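PDB 1WOH: agmatinase from Deinococcus radiodurans, which probably hydrolyses agmatine to putrescine and urea, as a manganese-dependent enzyme of the arginase (ureohydrolase) family. Local coordinates for residues A[167-181]-A[196-208]. Numbering follows the deposited sequence.
Sequences CEALPNLVHITTVGL and ARGHTIIPMDDVT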
ATOM      1  N   CYS A 167     -15.870 -24.589  26.488  1.00 18.58           N
ATOM      2  CA  CYS A 167     -16.772 -24.966  27.562  1.00 19.92           C
ATOM      3  C   CYS A 167     -17.143 -26.436  27.552  1.00 22.47           C
ATOM      4  O   CYS A 167     -17.199 -27.071  28.604  1.00 19.78           O
ATOM      5  CB  CYS A 167     -18.033 -24.097  27.530  1.00 21.07           C
ATOM      6  SG  CYS A 167     -17.747 -22.423  28.176  1.00 19.52           S
ATOM      7  N   GLU A 168     -17.388 -26.995  26.375  1.00 23.69           N
ATOM      8  CA  GLU A 168     -17.744 -28.402  26.329  1.00 24.88           C
ATOM      9  C   GLU A 168     -16.550 -29.304  26.637  1.00 23.90           C
ATOM     10  O   GLU A 168     -16.720 -30.451  27.043  1.00 25.88           O
ATOM     11  CB  GLU A 168     -18.386 -28.763  24.981  1.00 26.47           C
ATOM     12  CG  GLU A 168     -17.728 -28.178  23.764  1.00 28.10           C
ATOM     13  CD  GLU A 168     -18.397 -28.631  22.474  1.00 27.08           C
ATOM     14  OE1 GLU A 168     -19.599 -28.344  22.280  1.00 28.04           O
ATOM     15  OE2 GLU A 168     -17.716 -29.279  21.656  1.00 26.63           O
ATOM     16  N   ALA A 169     -15.340 -28.780  26.480  1.00 22.80           N
ATOM     17  CA  ALA A 169     -14.145 -29.566  26.761  1.00 22.46           C
ATOM     18  C   ALA A 169     -13.610 -29.340  28.177  1.00 22.69           C
ATOM     19  O   ALA A 169     -12.833 -30.148  28.688  1.00 23.60           O
ATOM     20  CB  ALA A 169     -13.059 -29.246  25.744  1.00 23.86           C
ATOM     21  N   LEU A 170     -14.040 -28.255  28.815  1.00 18.69           N
ATOM     22  CA  LEU A 170     -13.557 -27.920  30.153  1.00 19.04           C
ATOM     23  C   LEU A 170     -14.669 -27.650  31.153  1.00 17.66           C
ATOM     24  O   LEU A 170     -15.144 -26.520  31.282  1.00 17.31           O
ATOM     25  CB  LEU A 170     -12.646 -26.693  30.071  1.00 19.28           C
ATOM     26  CG  LEU A 170     -11.445 -26.869  29.139  1.00 20.61           C
ATOM     27  CD1 LEU A 170     -10.901 -25.511  28.705  1.00 20.47           C
ATOM     28  CD2 LEU A 170     -10.382 -27.687  29.852  1.00 21.83           C
ATOM     29  N   PRO A 171     -15.098 -28.684  31.891  1.00 17.88           N
ATOM     30  CA  PRO A 171     -16.167 -28.445  32.860  1.00 18.05           C
ATOM     31  C   PRO A 171     -15.791 -27.399  33.910  1.00 16.99           C
ATOM     32  O   PRO A 171     -16.669 -26.812  34.541  1.00 18.79           O
ATOM     33  CB  PRO A 171     -16.408 -29.835  33.461  1.00 17.73           C
ATOM     34  CG  PRO A 171     -15.054 -30.485  33.360  1.00 19.00           C
ATOM     35  CD  PRO A 171     -14.592 -30.065  31.979  1.00 19.42           C
ATOM     36  N   ASN A 172     -14.494 -27.157  34.078  1.00 17.37           N
ATOM     37  CA  ASN A 172     -14.019 -26.174  35.054  1.00 19.42           C
ATOM     38  C   ASN A 172     -14.169 -24.728  34.566  1.00 19.85           C
ATOM     39  O   ASN A 172     -14.098 -23.791  35.367  1.00 18.48           O
ATOM     40  CB  ASN A 172     -12.557 -26.451  35.432  1.00 18.92           C
ATOM     41  CG  ASN A 172     -11.620 -26.393  34.242  1.00 20.87           C
ATOM     42  OD1 ASN A 172     -11.850 -27.049  33.226  1.00 21.73           O
ATOM     43  ND2 ASN A 172     -10.547 -25.614  34.364  1.00 19.84           N
ATOM     44  N   LEU A 173     -14.378 -24.548  33.261  1.00 18.53           N
ATOM     45  CA  LEU A 173     -14.567 -23.207  32.695  1.00 18.30           C
ATOM     46  C   LEU A 173     -16.018 -22.873  33.017  1.00 18.21           C
ATOM     47  O   LEU A 173     -16.932 -23.164  32.235  1.00 17.63           O
ATOM     48  CB  LEU A 173     -14.348 -23.227  31.179  1.00 18.96           C
ATOM     49  CG  LEU A 173     -13.943 -21.903  30.522  1.00 20.20           C
ATOM     50  CD1 LEU A 173     -13.819 -22.114  29.017  1.00 16.95           C
ATOM     51  CD2 LEU A 173     -14.964 -20.823  30.827  1.00 21.05           C
ATOM     52  N   VAL A 174     -16.225 -22.250  34.174  1.00 16.20           N
ATOM     53  CA  VAL A 174     -17.567 -21.959  34.647  1.00 16.57           C
ATOM     54  C   VAL A 174     -18.235 -20.655  34.273  1.00 16.14           C
ATOM     55  O   VAL A 174     -19.450 -20.527  34.423  1.00 17.29           O
ATOM     56  CB  VAL A 174     -17.628 -22.075  36.186  1.00 17.93           C
ATOM     57  CG1 VAL A 174     -17.225 -23.477  36.618  1.00 16.40           C
ATOM     58  CG2 VAL A 174     -16.705 -21.043  36.821  1.00 17.18           C
ATOM     59  N   HIS A 175     -17.474 -19.683  33.788  1.00 15.03           N
ATOM     60  CA  HIS A 175     -18.099 -18.414  33.467  1.00 14.78           C
ATOM     61  C   HIS A 175     -17.286 -17.572  32.508  1.00 13.68           C
ATOM     62  O   HIS A 175     -16.061 -17.584  32.541  1.00 14.11           O
ATOM     63  CB  HIS A 175     -18.338 -17.628  34.764  1.00 15.13           C
ATOM     64  CG  HIS A 175     -19.098 -16.354  34.571  1.00 13.83           C
ATOM     65  ND1 HIS A 175     -18.481 -15.138  34.368  1.00 16.85           N
ATOM     66  CD2 HIS A 175     -20.429 -16.117  34.511  1.00 14.91           C
ATOM     67  CE1 HIS A 175     -19.401 -14.206  34.192  1.00 15.41           C
ATOM     68  NE2 HIS A 175     -20.592 -14.773  34.274  1.00 16.35           N
ATOM     69  N   ILE A 176     -17.990 -16.859  31.641  1.00 13.39           N
ATOM     70  CA  ILE A 176     -17.359 -15.957  30.688  1.00 12.08           C
ATOM     71  C   ILE A 176     -18.046 -14.607  30.767  1.00 12.90           C
ATOM     72  O   ILE A 176     -19.270 -14.518  30.865  1.00 13.79           O
ATOM     73  CB  ILE A 176     -17.480 -16.454  29.221  1.00 11.65           C
ATOM     74  CG1 ILE A 176     -16.809 -17.818  29.066  1.00 11.65           C
ATOM     75  CG2 ILE A 176     -16.800 -15.454  28.273  1.00 11.03           C
ATOM     76  CD1 ILE A 176     -16.850 -18.355  27.618  1.00 11.25           C
ATOM     77  N   THR A 177     -17.244 -13.553  30.741  1.00 12.76           N
ATOM     78  CA  THR A 177     -17.767 -12.201  30.757  1.00 12.84           C
ATOM     79  C   THR A 177     -17.262 -11.619  29.447  1.00 11.30           C
ATOM     80  O   THR A 177     -16.056 -11.461  29.272  1.00 13.80           O
ATOM     81  CB  THR A 177     -17.188 -11.377  31.919  1.00 14.85           C
ATOM     82  OG1 THR A 177     -17.589 -11.957  33.165  1.00 16.50           O
ATOM     83  CG2 THR A 177     -17.689  -9.941  31.839  1.00 14.33           C
ATOM     84  N   THR A 178     -18.180 -11.315  28.536  1.00 11.15           N
ATOM     85  CA  THR A 178     -17.814 -10.768  27.229  1.00 12.05           C
ATOM     86  C   THR A 178     -18.177  -9.298  27.147  1.00 10.83           C
ATOM     87  O   THR A 178     -19.325  -8.919  27.381  1.00 12.38           O
ATOM     88  CB  THR A 178     -18.533 -11.530  26.111  1.00 14.46           C
ATOM     89  OG1 THR A 178     -18.306 -12.933  26.293  1.00 14.61           O
ATOM     90  CG2 THR A 178     -17.999 -11.112  24.747  1.00 13.86           C
ATOM     91  N   VAL A 179     -17.197  -8.473  26.792  1.00 11.99           N
ATOM     92  CA  VAL A 179     -17.426  -7.038  26.723  1.00 11.13           C
ATOM     93  C   VAL A 179     -17.027  -6.438  25.381  1.00 10.69           C
ATOM     94  O   VAL A 179     -15.955  -6.738  24.861  1.00 10.61           O
ATOM     95  CB  VAL A 179     -16.629  -6.326  27.838  1.00 12.08           C
ATOM     96  CG1 VAL A 179     -16.921  -4.832  27.826  1.00 13.51           C
ATOM     97  CG2 VAL A 179     -16.967  -6.948  29.183  1.00 15.90           C
ATOM     98  N   GLY A 180     -17.899  -5.590  24.837  1.00 12.72           N
ATOM     99  CA  GLY A 180     -17.625  -4.930  23.573  1.00 10.86           C
ATOM    100  C   GLY A 180     -18.494  -5.370  22.409  1.00 11.34           C
ATOM    101  O   GLY A 180     -18.358  -4.847  21.302  1.00 10.41           O
ATOM    102  N   LEU A 181     -19.401  -6.309  22.659  1.00 10.13           N
ATOM    103  CA  LEU A 181     -20.271  -6.832  21.609  1.00 12.30           C
ATOM    104  C   LEU A 181     -21.073  -5.768  20.871  1.00 12.22           C
ATOM    105  O   LEU A 181     -21.642  -4.855  21.481  1.00 12.16           O
ATOM    106  CB  LEU A 181     -21.234  -7.876  22.188  1.00 14.55           C
ATOM    107  CG  LEU A 181     -20.636  -9.111  22.870  1.00 16.30           C
ATOM    108  CD1 LEU A 181     -21.759 -10.037  23.307  1.00 18.88           C
ATOM    109  CD2 LEU A 181     -19.702  -9.840  21.912  1.00 15.55           C
ATOM    110  N   ALA A 196     -28.109 -18.691  29.046  1.00 19.17           N
ATOM    111  CA  ALA A 196     -28.658 -19.808  29.807  1.00 19.37           C
ATOM    112  C   ALA A 196     -27.605 -20.496  30.679  1.00 19.04           C
ATOM    113  O   ALA A 196     -27.950 -21.172  31.650  1.00 20.33           O
ATOM    114  CB  ALA A 196     -29.311 -20.820  28.860  1.00 17.24           C
ATOM    115  N   ARG A 197     -26.331 -20.318  30.330  1.00 20.18           N
ATOM    116  CA  ARG A 197     -25.210 -20.893  31.081  1.00 19.33           C
ATOM    117  C   ARG A 197     -24.738 -19.913  32.157  1.00 18.59           C
ATOM    118  O   ARG A 197     -23.785 -20.196  32.890  1.00 17.48           O
ATOM    119  CB  ARG A 197     -24.017 -21.186  30.163  1.00 21.39           C
ATOM    120  CG  ARG A 197     -24.203 -22.319  29.188  1.00 25.72           C
ATOM    121  CD  ARG A 197     -22.939 -22.511  28.365  1.00 25.74           C
ATOM    122  NE  ARG A 197     -21.810 -22.955  29.177  1.00 26.62           N
ATOM    123  CZ  ARG A 197     -21.375 -24.210  29.236  1.00 25.34           C
ATOM    124  NH1 ARG A 197     -21.969 -25.156  28.524  1.00 23.85           N
ATOM    125  NH2 ARG A 197     -20.345 -24.517  30.012  1.00 25.40           N
ATOM    126  N   GLY A 198     -25.385 -18.755  32.223  1.00 18.14           N
ATOM    127  CA  GLY A 198     -25.017 -17.761  33.215  1.00 17.84           C
ATOM    128  C   GLY A 198     -23.921 -16.809  32.768  1.00 17.78           C
ATOM    129  O   GLY A 198     -23.481 -15.960  33.548  1.00 17.09           O
ATOM    130  N   HIS A 199     -23.468 -16.938  31.523  1.00 16.81           N
ATOM    131  CA  HIS A 199     -22.413 -16.050  31.032  1.00 15.53           C
ATOM    132  C   HIS A 199     -22.904 -14.604  31.058  1.00 13.71           C
ATOM    133  O   HIS A 199     -24.106 -14.335  30.977  1.00 15.63           O
ATOM    134  CB  HIS A 199     -21.998 -16.434  29.610  1.00 15.94           C
ATOM    135  CG  HIS A 199     -21.235 -17.722  29.522  1.00 15.01           C
ATOM    136  ND1 HIS A 199     -21.118 -18.599  30.578  1.00 18.60           N
ATOM    137  CD2 HIS A 199     -20.563 -18.286  28.490  1.00 16.40           C
ATOM    138  CE1 HIS A 199     -20.405 -19.647  30.203  1.00 17.62           C
ATOM    139  NE2 HIS A 199     -20.055 -19.481  28.939  1.00 18.74           N
ATOM    140  N   THR A 200     -21.965 -13.672  31.175  1.00 14.40           N
ATOM    141  CA  THR A 200     -22.299 -12.254  31.222  1.00 14.39           C
ATOM    142  C   THR A 200     -21.969 -11.592  29.892  1.00 14.24           C
ATOM    143  O   THR A 200     -20.832 -11.639  29.425  1.00 15.91           O
ATOM    144  CB  THR A 200     -21.526 -11.555  32.354  1.00 14.88           C
ATOM    145  OG1 THR A 200     -21.816 -12.213  33.593  1.00 17.25           O
ATOM    146  CG2 THR A 200     -21.934 -10.087  32.462  1.00 14.06           C
ATOM    147  N   ILE A 201     -22.980 -10.983  29.292  1.00 13.94           N
ATOM    148  CA  ILE A 201     -22.839 -10.325  28.005  1.00 15.55           C
ATOM    149  C   ILE A 201     -22.945  -8.819  28.192  1.00 15.19           C
ATOM    150  O   ILE A 201     -23.985  -8.312  28.608  1.00 15.02           O
ATOM    151  CB  ILE A 201     -23.941 -10.818  27.036  1.00 15.85           C
ATOM    152  CG1 ILE A 201     -23.735 -12.308  26.752  1.00 19.54           C
ATOM    153  CG2 ILE A 201     -23.933  -9.998  25.758  1.00 17.71           C
ATOM    154  CD1 ILE A 201     -24.719 -12.891  25.748  1.00 20.07           C
ATOM    155  N   ILE A 202     -21.865  -8.108  27.893  1.00 14.11           N
ATOM    156  CA  ILE A 202     -21.858  -6.657  28.044  1.00 14.24           C
ATOM    157  C   ILE A 202     -21.646  -5.963  26.700  1.00 12.57           C
ATOM    158  O   ILE A 202     -20.519  -5.838  26.224  1.00 13.49           O
ATOM    159  CB  ILE A 202     -20.752  -6.210  29.036  1.00 13.85           C
ATOM    160  CG1 ILE A 202     -20.920  -6.950  30.371  1.00 15.39           C
ATOM    161  CG2 ILE A 202     -20.839  -4.706  29.271  1.00 15.31           C
ATOM    162  CD1 ILE A 202     -19.814  -6.669  31.395  1.00 15.56           C
ATOM    163  N   PRO A 203     -22.738  -5.510  26.066  1.00 13.84           N
ATOM    164  CA  PRO A 203     -22.674  -4.826  24.769  1.00 14.82           C
ATOM    165  C   PRO A 203     -21.824  -3.561  24.872  1.00 15.72           C
ATOM    166  O   PRO A 203     -21.711  -2.976  25.947  1.00 16.45           O
ATOM    167  CB  PRO A 203     -24.135  -4.500  24.476  1.00 16.02           C
ATOM    168  CG  PRO A 203     -24.890  -5.548  25.248  1.00 17.01           C
ATOM    169  CD  PRO A 203     -24.130  -5.615  26.535  1.00 15.77           C
ATOM    170  N   MET A 204     -21.226  -3.145  23.758  1.00 15.80           N
ATOM    171  CA  MET A 204     -20.400  -1.939  23.747  1.00 17.71           C
ATOM    172  C   MET A 204     -21.226  -0.729  24.192  1.00 18.60           C
ATOM    173  O   MET A 204     -20.704   0.183  24.831  1.00 17.57           O
ATOM    174  CB  MET A 204     -19.842  -1.696  22.342  1.00 16.23           C
ATOM    175  CG  MET A 204     -18.938  -0.482  22.217  1.00 14.12           C
ATOM    176  SD  MET A 204     -17.454  -0.589  23.231  1.00 11.79           S
ATOM    177  CE  MET A 204     -17.261   1.127  23.702  1.00 13.93           C
ATOM    178  N   ASP A 205     -22.514  -0.722  23.851  1.00 20.48           N
ATOM    179  CA  ASP A 205     -23.385   0.387  24.238  1.00 25.03           C
ATOM    180  C   ASP A 205     -23.406   0.615  25.752  1.00 24.32           C
ATOM    181  O   ASP A 205     -23.556   1.749  26.208  1.00 24.26           O
ATOM    182  CB  ASP A 205     -24.816   0.155  23.743  1.00 30.01           C
ATOM    183  CG  ASP A 205     -24.951   0.338  22.246  1.00 34.39           C
ATOM    184  OD1 ASP A 205     -24.473   1.369  21.727  1.00 37.69           O
ATOM    185  OD2 ASP A 205     -25.543  -0.544  21.589  1.00 39.37           O
ATOM    186  N   ASP A 206     -23.267  -0.459  26.526  1.00 23.96           N
ATOM    187  CA  ASP A 206     -23.264  -0.346  27.982  1.00 24.63           C
ATOM    188  C   ASP A 206     -21.961   0.289  28.442  1.00 22.99           C
ATOM    189  O   ASP A 206     -21.937   1.070  29.395  1.00 23.01           O
ATOM    190  CB  ASP A 206     -23.421  -1.719  28.639  1.00 26.14           C
ATOM    191  CG  ASP A 206     -24.779  -2.342  28.371  1.00 29.95           C
ATOM    192  OD1 ASP A 206     -25.662  -1.645  27.826  1.00 31.33           O
ATOM    193  OD2 ASP A 206     -24.965  -3.530  28.713  1.00 31.75           O
ATOM    194  N   VAL A 207     -20.871  -0.062  27.767  1.00 20.28           N
ATOM    195  CA  VAL A 207     -19.567   0.495  28.096  1.00 18.98           C
ATOM    196  C   VAL A 207     -19.622   2.002  27.889  1.00 20.01           C
ATOM    197  O   VAL A 207     -19.124   2.775  28.709  1.00 18.91           O
ATOM    198  CB  VAL A 207     -18.466  -0.092  27.186  1.00 18.91           C
ATOM    199  CG1 VAL A 207     -17.138   0.576  27.470  1.00 18.72           C
ATOM    200  CG2 VAL A 207     -18.354  -1.586  27.410  1.00 18.57           C
ATOM    201  N   THR A 208     -20.224   2.416  26.779  1.00 19.56           N
ATOM    202  CA  THR A 208     -20.336   3.833  26.462  1.00 20.35           C
ATOM    203  C   THR A 208     -21.252   4.540  27.455  1.00 21.40           C
ATOM    204  O   THR A 208     -20.930   5.616  27.956  1.00 22.01           O
ATOM    205  CB  THR A 208     -20.891   4.032  25.038  1.00 20.38           C
ATOM    206  OG1 THR A 208     -19.998   3.425  24.093  1.00 18.12           O
ATOM    207  CG2 THR A 208     -21.031   5.523  24.711  1.00 21.39           C
TER
HETATM  208  O   HOH W   1     -21.813 -18.939  34.153  1.00 21.38           O
HETATM  209  O   HOH W   2     -20.200 -14.167  27.661  1.00 16.85           O
HETATM  210  O   HOH W   3     -23.436  -2.634  21.516  1.00 17.76           O
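Thr200 is gripped by strand 173-181 through both backbone and side chain. Its N donates to Ile176 O at 2.8 Å, its O accepts from Thr178 N at 2.8 Å, and its OG1 meets His175 NE2 at 2.9 Å in a hydrogen bond that either partner could donate. OG1 comes in at the edge of the imidazole, near the ring plane; with CG anti to the backbone N of His175 (chi1 -174°), the ring swings across to the neighbouring strand. Farther along, Ile202 N reaches Thr178 O and Gly180 N reaches Ile202 O, continuing the parallel ladder. Thr177, Val179, Thr200 and Ile202 share one face of the sheet; Ile202 CD1 lies 3.6 Å from Val179 CG2 and also touches Thr177 CG2. Ile201 points to the other face, its CG2 3.3 Å from Leu181 CD1, tighter than usual for two carbons. At the other end Ile176 CB sits over one face of the His199 ring, a CH-pi contact, while Cys167 SG sits at that ring's edge. Cys167 CB also lies over a face of the Arg197 guanidinium.

These strands and helix 188-196 form a beta-alpha-beta unit at one margin of the parallel sheet of the arginase fold, strand 200-203 being outermost within the chain. Gly198 leaves helix 188-196 through a Schellman motif, and water 1 bridges Arg197 O and Val174 O. Beyond Gly180, Met204 N donates to Leu181 O as helix 204-209 begins, and Val207 CG2 meets Val179 CG1. Thr178, whose OG1 bonds to Gln141 OE1, neighbours Asp143, a manganese ligand in this protein, though this chain carries no metal; Leu69 of a second subunit packs on Ile201 and Pro203.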